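Local coordinates for polyketide biosynthesis 3-hydroxy-3-methylglutaryl-ACP synthase PksG (Bacillus subtilis, PDB 4YXQ), which catalyses the aldol condensation of an acetyl group carried on an acyl carrier protein with a beta-ketothioester polyketide intermediate during bacillaene biosynthesis, at residues A[74-79]-A[106-111]; A[48-53]-A[412-417]. All blocks are in the same frame, centred on the assembly; numbering follows the deposited sequence.

Contact 1 (A[74-79]-A[106-111])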
loop_
_atom_site.group_PDB
_atom_site.type_symbol
_atom_site.label_atom_id
_atom_site.label_comp_id
_atom_site.label_asym_id
_atom_site.label_seq_id
_atom_site.Cartn_x
_atom_site.Cartn_y
_atom_site.Cartn_z
ATOM N N ILE A 74 12.607 15.115 3.499
ATOM C CA ILE A 74 11.935 13.851 3.213
ATOM C C ILE A 74 10.750 13.669 4.155
ATOM O O ILE A 74 10.912 13.432 5.340
ATOM C CB ILE A 74 12.881 12.649 3.279
ATOM C CG1 ILE A 74 13.888 12.749 2.121
ATOM C CG2 ILE A 74 12.088 11.362 3.156
ATOM C CD1 ILE A 74 15.072 11.816 2.246
ATOM N N GLU A 75 9.560 13.771 3.572
ATOM C CA GLU A 75 8.291 13.807 4.311
ATOM C C GLU A 75 7.315 12.701 3.906
ATOM O O GLU A 75 6.176 12.670 4.364
ATOM C CB GLU A 75 7.632 15.175 4.101
ATOM C CG GLU A 75 8.300 16.283 4.884
ATOM C CD GLU A 75 7.710 17.639 4.579
ATOM O OE1 GLU A 75 6.543 17.744 4.127
ATOM O OE2 GLU A 75 8.434 18.627 4.772
ATOM N N LEU A 76 7.754 11.809 3.038
ATOM C CA LEU A 76 6.934 10.708 2.572
ATOM C C LEU A 76 7.862 9.560 2.274
ATOM O O LEU A 76 8.792 9.696 1.472
ATOM C CB LEU A 76 6.200 11.115 1.294
ATOM C CG LEU A 76 5.337 10.055 0.615
ATOM C CD1 LEU A 76 4.215 9.579 1.550
ATOM C CD2 LEU A 76 4.766 10.661 -0.666
ATOM N N LEU A 77 7.623 8.429 2.926
ATOM C CA LEU A 77 8.396 7.205 2.712
ATOM C C LEU A 77 7.416 6.104 2.430
ATOM O O LEU A 77 6.712 5.641 3.309
ATOM C CB LEU A 77 9.223 6.897 3.937
ATOM C CG LEU A 77 9.858 5.542 3.992
ATOM C CD1 LEU A 77 10.893 5.352 2.916
ATOM C CD2 LEU A 77 10.548 5.371 5.315
ATOM N N ILE A 78 7.365 5.696 1.178
ATOM C CA ILE A 78 6.542 4.616 0.763
ATOM C C ILE A 78 7.438 3.453 0.412
ATOM O O ILE A 78 8.357 3.604 -0.393
ATOM C CB ILE A 78 5.787 5.010 -0.506
ATOM C CG1 ILE A 78 4.932 6.240 -0.221
ATOM C CG2 ILE A 78 4.971 3.836 -1.019
ATOM C CD1 ILE A 78 4.235 6.826 -1.440
ATOM N N THR A 79 7.200 2.281 0.995
ATOM C CA THR A 79 7.915 1.080 0.523
ATOM C C THR A 79 6.963 0.137 -0.192
ATOM O O THR A 79 5.805 -0.024 0.179
ATOM C CB THR A 79 8.913 0.423 1.566
ATOM O OG1 THR A 79 8.824 -1.018 1.551
ATOM C CG2 THR A 79 8.731 0.899 2.903
ATOM N N ARG A 106 5.107 11.048 6.537
ATOM C CA ARG A 106 4.157 9.967 6.343
ATOM C C ARG A 106 4.922 8.729 6.008
ATOM O O ARG A 106 5.871 8.783 5.250
ATOM C CB ARG A 106 3.225 10.260 5.192
ATOM C CG ARG A 106 2.315 11.449 5.389
ATOM C CD ARG A 106 1.230 11.444 4.315
ATOM N NE ARG A 106 0.267 12.528 4.492
ATOM C CZ ARG A 106 0.170 13.610 3.726
ATOM N NH1 ARG A 106 0.954 13.769 2.662
ATOM N NH2 ARG A 106 -0.741 14.549 4.020
ATOM N N LEU A 107 4.493 7.594 6.533
ATOM C CA LEU A 107 5.098 6.337 6.119
ATOM C C LEU A 107 4.097 5.202 5.993
ATOM O O LEU A 107 3.159 5.071 6.783
ATOM C CB LEU A 107 6.277 5.987 7.041
ATOM C CG LEU A 107 6.017 5.942 8.539
ATOM C CD1 LEU A 107 5.780 4.512 8.975
ATOM C CD2 LEU A 107 7.183 6.508 9.308
ATOM N N PHE A 108 4.261 4.410 4.941
ATOM C CA PHE A 108 3.401 3.249 4.721
ATOM C C PHE A 108 3.943 2.358 3.609
ATOM O O PHE A 108 4.986 2.645 3.027
ATOM C CB PHE A 108 1.947 3.679 4.435
ATOM C CG PHE A 108 1.788 4.644 3.295
ATOM C CD1 PHE A 108 1.483 4.201 2.033
ATOM C CD2 PHE A 108 1.900 6.016 3.512
ATOM C CE1 PHE A 108 1.300 5.091 0.984
ATOM C CE2 PHE A 108 1.728 6.929 2.454
ATOM C CZ PHE A 108 1.409 6.466 1.195
ATOM N N GLU A 109 3.202 1.287 3.309
ATOM C CA GLU A 109 3.591 0.275 2.340
ATOM C C GLU A 109 2.508 0.163 1.283
ATOM O O GLU A 109 1.322 0.182 1.609
ATOM C CB GLU A 109 3.726 -1.021 3.123
ATOM C CG GLU A 109 4.240 -2.227 2.383
ATOM C CD GLU A 109 4.489 -3.400 3.325
ATOM O OE1 GLU A 109 5.085 -3.184 4.410
ATOM O OE2 GLU A 109 4.095 -4.548 2.966
ATOM N N VAL A 110 2.888 0.056 0.014
ATOM C CA VAL A 110 1.902 -0.212 -1.033
ATOM C C VAL A 110 2.088 -1.585 -1.632
ATOM O O VAL A 110 3.196 -2.096 -1.715
ATOM C CB VAL A 110 1.887 0.847 -2.171
ATOM C CG1 VAL A 110 1.686 2.248 -1.615
ATOM C CG2 VAL A 110 3.154 0.797 -2.994
ATOM N N LYS A 111 0.982 -2.186 -2.068
ATOM C CA LYS A 111 1.015 -3.542 -2.611
ATOM C C LYS A 111 0.030 -3.809 -3.756
ATOM O O LYS A 111 -1.187 -3.729 -3.583
ATOM C CB LYS A 111 0.798 -4.565 -1.492
ATOM C CG LYS A 111 0.313 -5.922 -1.978
ATOM C CD LYS A 111 -0.940 -6.359 -1.235
ATOM C CE LYS A 111 -0.623 -6.746 0.201
ATOM N NZ LYS A 111 -1.809 -7.322 0.894
#
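Strands 74-80 and 106-111 are the two parallel strands of a beta-alpha-beta unit in the N-terminal, thiolase-like part of the enzyme, and the chain passes from one to the other through helix 91-98. Leu76 pairs with Arg106, Leu77 with Leu107, Ile78 with Phe108 and Thr79 with Glu109. The segment axes come within 4.7 Å and their directions differ by 28°. Five backbone hydrogen bonds join them. Arg106 N gives to Glu75 O at 2.9 Å, and Leu77 N to Arg106 O. Phe108 N then gives to Leu77 O at 3.2 Å, Thr79 N to Phe108 O, and Val110 N to Thr79 O.

Leu76, Ile78, Arg106 and Phe108 share one face of the sheet. The Phe108 ring is central there. Its CG stands between the backbone N and the carbonyl carbon (chi1 55°), which turns the ring toward strand 74-80. Ile78 lies alongside, pointing the same way. Ile78 CG1 sits over one face of the Phe108 ring, 4.2 Å from its centroid, as a CH-pi contact. Leu76 comes in obliquely, with CD1 3.7 Å from Phe108 CE2. Leu76 CD1 is also 3.8 Å from Arg106 CB. Further along, Ile78 CG2 meets Val110 CG1 at 3.7 Å.

The other face carries Leu77, Leu107, Thr79 and Glu109. Glu109 runs its CG past Thr79 O at 3.5 Å, while its carboxylate bonds to Leu91 N and to Lys111 of the second subunit. Arg106 forms a salt bridge with Glu333 of that subunit. Helix 91-98 packs on Leu77, Thr79 and Leu107, and Phe127 of helix 116-130 touches Leu76 and Arg106. Strand 137-144 continues the sheet beyond 74-80; beyond 106-111 an antiparallel strand of the second subunit carries it across the interface.

Contact 2 (A[48-53]-A[412-417])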
loop_
_atom_site.group_PDB
_atom_site.type_symbol
_atom_site.label_atom_id
_atom_site.label_comp_id
_atom_site.label_asym_id
_atom_site.label_seq_id
_atom_site.Cartn_x
_atom_site.Cartn_y
_atom_site.Cartn_z
ATOM N N TYR A 48 20.020 -13.700 7.201
ATOM C CA TYR A 48 20.203 -12.466 7.954
ATOM C C TYR A 48 19.913 -11.206 7.098
ATOM O O TYR A 48 20.401 -10.124 7.409
ATOM C CB TYR A 48 21.594 -12.398 8.603
ATOM C CG TYR A 48 22.771 -12.826 7.737
ATOM C CD1 TYR A 48 23.300 -14.109 7.825
ATOM C CD2 TYR A 48 23.361 -11.928 6.843
ATOM C CE1 TYR A 48 24.370 -14.493 7.042
ATOM C CE2 TYR A 48 24.429 -12.314 6.055
ATOM C CZ TYR A 48 24.931 -13.590 6.167
ATOM O OH TYR A 48 26.011 -13.953 5.394
ATOM N N GLU A 49 19.087 -11.356 6.065
ATOM C CA GLU A 49 18.686 -10.247 5.235
ATOM C C GLU A 49 17.169 -10.322 5.056
ATOM O O GLU A 49 16.608 -11.381 5.049
ATOM C CB GLU A 49 19.367 -10.335 3.861
ATOM C CG GLU A 49 20.864 -10.099 3.833
ATOM C CD GLU A 49 21.402 -9.972 2.399
ATOM O OE1 GLU A 49 21.932 -8.893 2.022
ATOM O OE2 GLU A 49 21.279 -10.957 1.636
ATOM N N ASP A 50 16.523 -9.180 4.870
ATOM C CA ASP A 50 15.100 -9.140 4.615
ATOM C C ASP A 50 14.745 -7.879 3.801
ATOM O O ASP A 50 15.646 -7.165 3.366
ATOM C CB ASP A 50 14.346 -9.252 5.949
ATOM C CG ASP A 50 14.428 -8.003 6.781
ATOM O OD1 ASP A 50 15.086 -7.010 6.357
ATOM O OD2 ASP A 50 13.805 -8.029 7.874
ATOM N N PRO A 51 13.447 -7.613 3.549
ATOM C CA PRO A 51 13.180 -6.432 2.721
ATOM C C PRO A 51 13.556 -5.109 3.339
ATOM O O PRO A 51 13.718 -4.118 2.645
ATOM C CB PRO A 51 11.662 -6.534 2.460
ATOM C CG PRO A 51 11.388 -8.010 2.502
ATOM C CD PRO A 51 12.281 -8.499 3.600
ATOM N N VAL A 52 13.686 -5.070 4.652
ATOM C CA VAL A 52 14.152 -3.868 5.318
ATOM C C VAL A 52 15.628 -3.690 5.018
ATOM O O VAL A 52 16.075 -2.606 4.708
ATOM C CB VAL A 52 13.976 -3.972 6.837
ATOM C CG1 VAL A 52 14.565 -2.733 7.506
ATOM C CG2 VAL A 52 12.510 -4.185 7.202
ATOM N N THR A 53 16.383 -4.762 5.203
ATOM C CA THR A 53 17.828 -4.806 4.902
ATOM C C THR A 53 18.098 -4.319 3.495
ATOM O O THR A 53 18.902 -3.418 3.271
ATOM C CB THR A 53 18.311 -6.259 5.083
ATOM O OG1 THR A 53 18.658 -6.425 6.450
ATOM C CG2 THR A 53 19.477 -6.623 4.213
ATOM N N PHE A 412 8.483 -11.353 17.738
ATOM C CA PHE A 412 8.076 -10.788 16.455
ATOM C C PHE A 412 8.714 -9.444 16.080
ATOM O O PHE A 412 8.569 -9.027 14.940
ATOM C CB PHE A 412 6.557 -10.653 16.360
ATOM C CG PHE A 412 5.819 -11.943 16.569
ATOM C CD1 PHE A 412 5.885 -12.957 15.614
ATOM C CD2 PHE A 412 5.028 -12.134 17.693
ATOM C CE1 PHE A 412 5.198 -14.154 15.800
ATOM C CE2 PHE A 412 4.350 -13.333 17.887
ATOM C CZ PHE A 412 4.426 -14.337 16.937
ATOM N N HIS A 413 9.383 -8.757 17.008
ATOM C CA HIS A 413 10.012 -7.452 16.698
ATOM C C HIS A 413 11.405 -7.694 16.145
ATOM O O HIS A 413 12.148 -8.519 16.676
ATOM C CB HIS A 413 10.089 -6.528 17.933
ATOM C CG HIS A 413 10.539 -5.136 17.614
ATOM N ND1 HIS A 413 11.835 -4.703 17.827
ATOM C CD2 HIS A 413 9.891 -4.096 17.037
ATOM C CE1 HIS A 413 11.959 -3.450 17.426
ATOM N NE2 HIS A 413 10.796 -3.058 16.935
ATOM N N ARG A 414 11.761 -6.969 15.082
ATOM C CA ARG A 414 13.024 -7.219 14.397
ATOM C C ARG A 414 14.104 -6.258 14.834
ATOM O O ARG A 414 13.859 -5.050 14.963
ATOM C CB ARG A 414 12.838 -7.116 12.898
ATOM C CG ARG A 414 11.761 -8.062 12.402
ATOM C CD ARG A 414 11.931 -8.438 10.942
ATOM N NE ARG A 414 11.040 -9.545 10.608
ATOM C CZ ARG A 414 11.156 -10.323 9.538
ATOM N NH1 ARG A 414 12.125 -10.125 8.655
ATOM N NH2 ARG A 414 10.287 -11.299 9.358
ATOM N N LYS A 415 15.299 -6.809 15.063
ATOM C CA LYS A 415 16.462 -6.023 15.446
ATOM C C LYS A 415 17.484 -6.159 14.359
ATOM O O LYS A 415 17.810 -7.278 13.959
ATOM C CB LYS A 415 17.106 -6.505 16.755
ATOM C CG LYS A 415 16.177 -7.104 17.801
ATOM C CD LYS A 415 15.408 -6.062 18.612
ATOM C CE LYS A 415 14.403 -6.791 19.494
ATOM N NZ LYS A 415 13.608 -5.915 20.393
ATOM N N TYR A 416 18.008 -5.012 13.929
ATOM C CA TYR A 416 18.955 -4.916 12.852
ATOM C C TYR A 416 20.282 -4.343 13.358
ATOM O O TYR A 416 20.303 -3.654 14.351
ATOM C CB TYR A 416 18.373 -4.039 11.739
ATOM C CG TYR A 416 17.089 -4.593 11.136
ATOM C CD1 TYR A 416 17.122 -5.457 10.065
ATOM C CD2 TYR A 416 15.842 -4.227 11.631
ATOM C CE1 TYR A 416 15.963 -5.943 9.492
ATOM C CE2 TYR A 416 14.668 -4.730 11.067
ATOM C CZ TYR A 416 14.745 -5.602 9.995
ATOM O OH TYR A 416 13.600 -6.100 9.430
ATOM N N ARG A 417 21.382 -4.654 12.665
ATOM C CA ARG A 417 22.737 -4.256 13.078
ATOM C C ARG A 417 23.546 -3.757 11.867
ATOM O O ARG A 417 23.488 -4.335 10.774
ATOM C CB ARG A 417 23.467 -5.455 13.780
#
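Asp50, the N-cap of helix 51-64, meets Arg414 and Tyr416 of strand 413-419, a pairing of residues far apart in the sequence. The polar bonds centre on its carboxylate. Arg414 NH1 gives a salt-bridging hydrogen bond to Asp50 OD2 at 2.8 Å, with an N-H...O angle of 143°. It uses the anti lone pair of OD2, on the side away from OD1. The guanidinium and carboxylate planes are only 20° apart, and OD2 lies at the edge of the guanidinium. Arg414 reaches it with a chain extended from CG to NE. Tyr416 OH gives a very short hydrogen bond to the same oxygen, 2.5 Å from Asp50 OD2. The carboxylate sits at the edge of the tyrosine ring, the two planes well inclined.

The capping bonds use the other oxygen. Thr53 N gives to Asp50 OD1 at 2.8 Å in a nearly straight bond, and Val52 N adds a weak one. Asp50 CG is placed between its backbone N and carbonyl carbon (chi1 73°), which holds the carboxylate by the first turn. There OD1 is toward the backbone N-H groups and OD2 toward the strand.

Apolar contact comes from Val52, which crosses Tyr416 at about a right angle. Val52 CG1 makes a CH-pi contact over one face of the Tyr416 ring, 4.1 Å from its centroid and offset toward the rim. Val52 CB is 3.6 Å from Tyr416 CZ. Tyr94 and Tyr98 meet the Tyr416 ring edge-to-face, while Val52 also touches Leu91, Tyr94 and Ile95 of helix 91-98.

All five touching residues are buried. One carboxylate therefore serves two tasks, capping the helix through OD1 and binding the strand through OD2. Four donors share it, Val52 N only weakly, and the nearby arginine and helix N-terminus would probably favour its ionised form.

In the fold
The two contacts lie 18 Å apart between centres, and their nearest atoms are about 6 Å apart without touching. Contact 1 is nested along the chain inside the loop closed by contact 2. Helix 91-98 lies between them in the fold: it covers one face of the paired strands in contact 1, and its Tyr94 touches both Val52 and Tyr416 of contact 2. Contact 1 is nearer the probable catalytic residues. The side chain of Glu109 is about 8 Å from that of Glu82, and that of Val110 about 11 Å from that of Cys114. Contact 2 lies away from these sites. Both reach the second subunit, contact 2 through Phe412, His413 and Lys415.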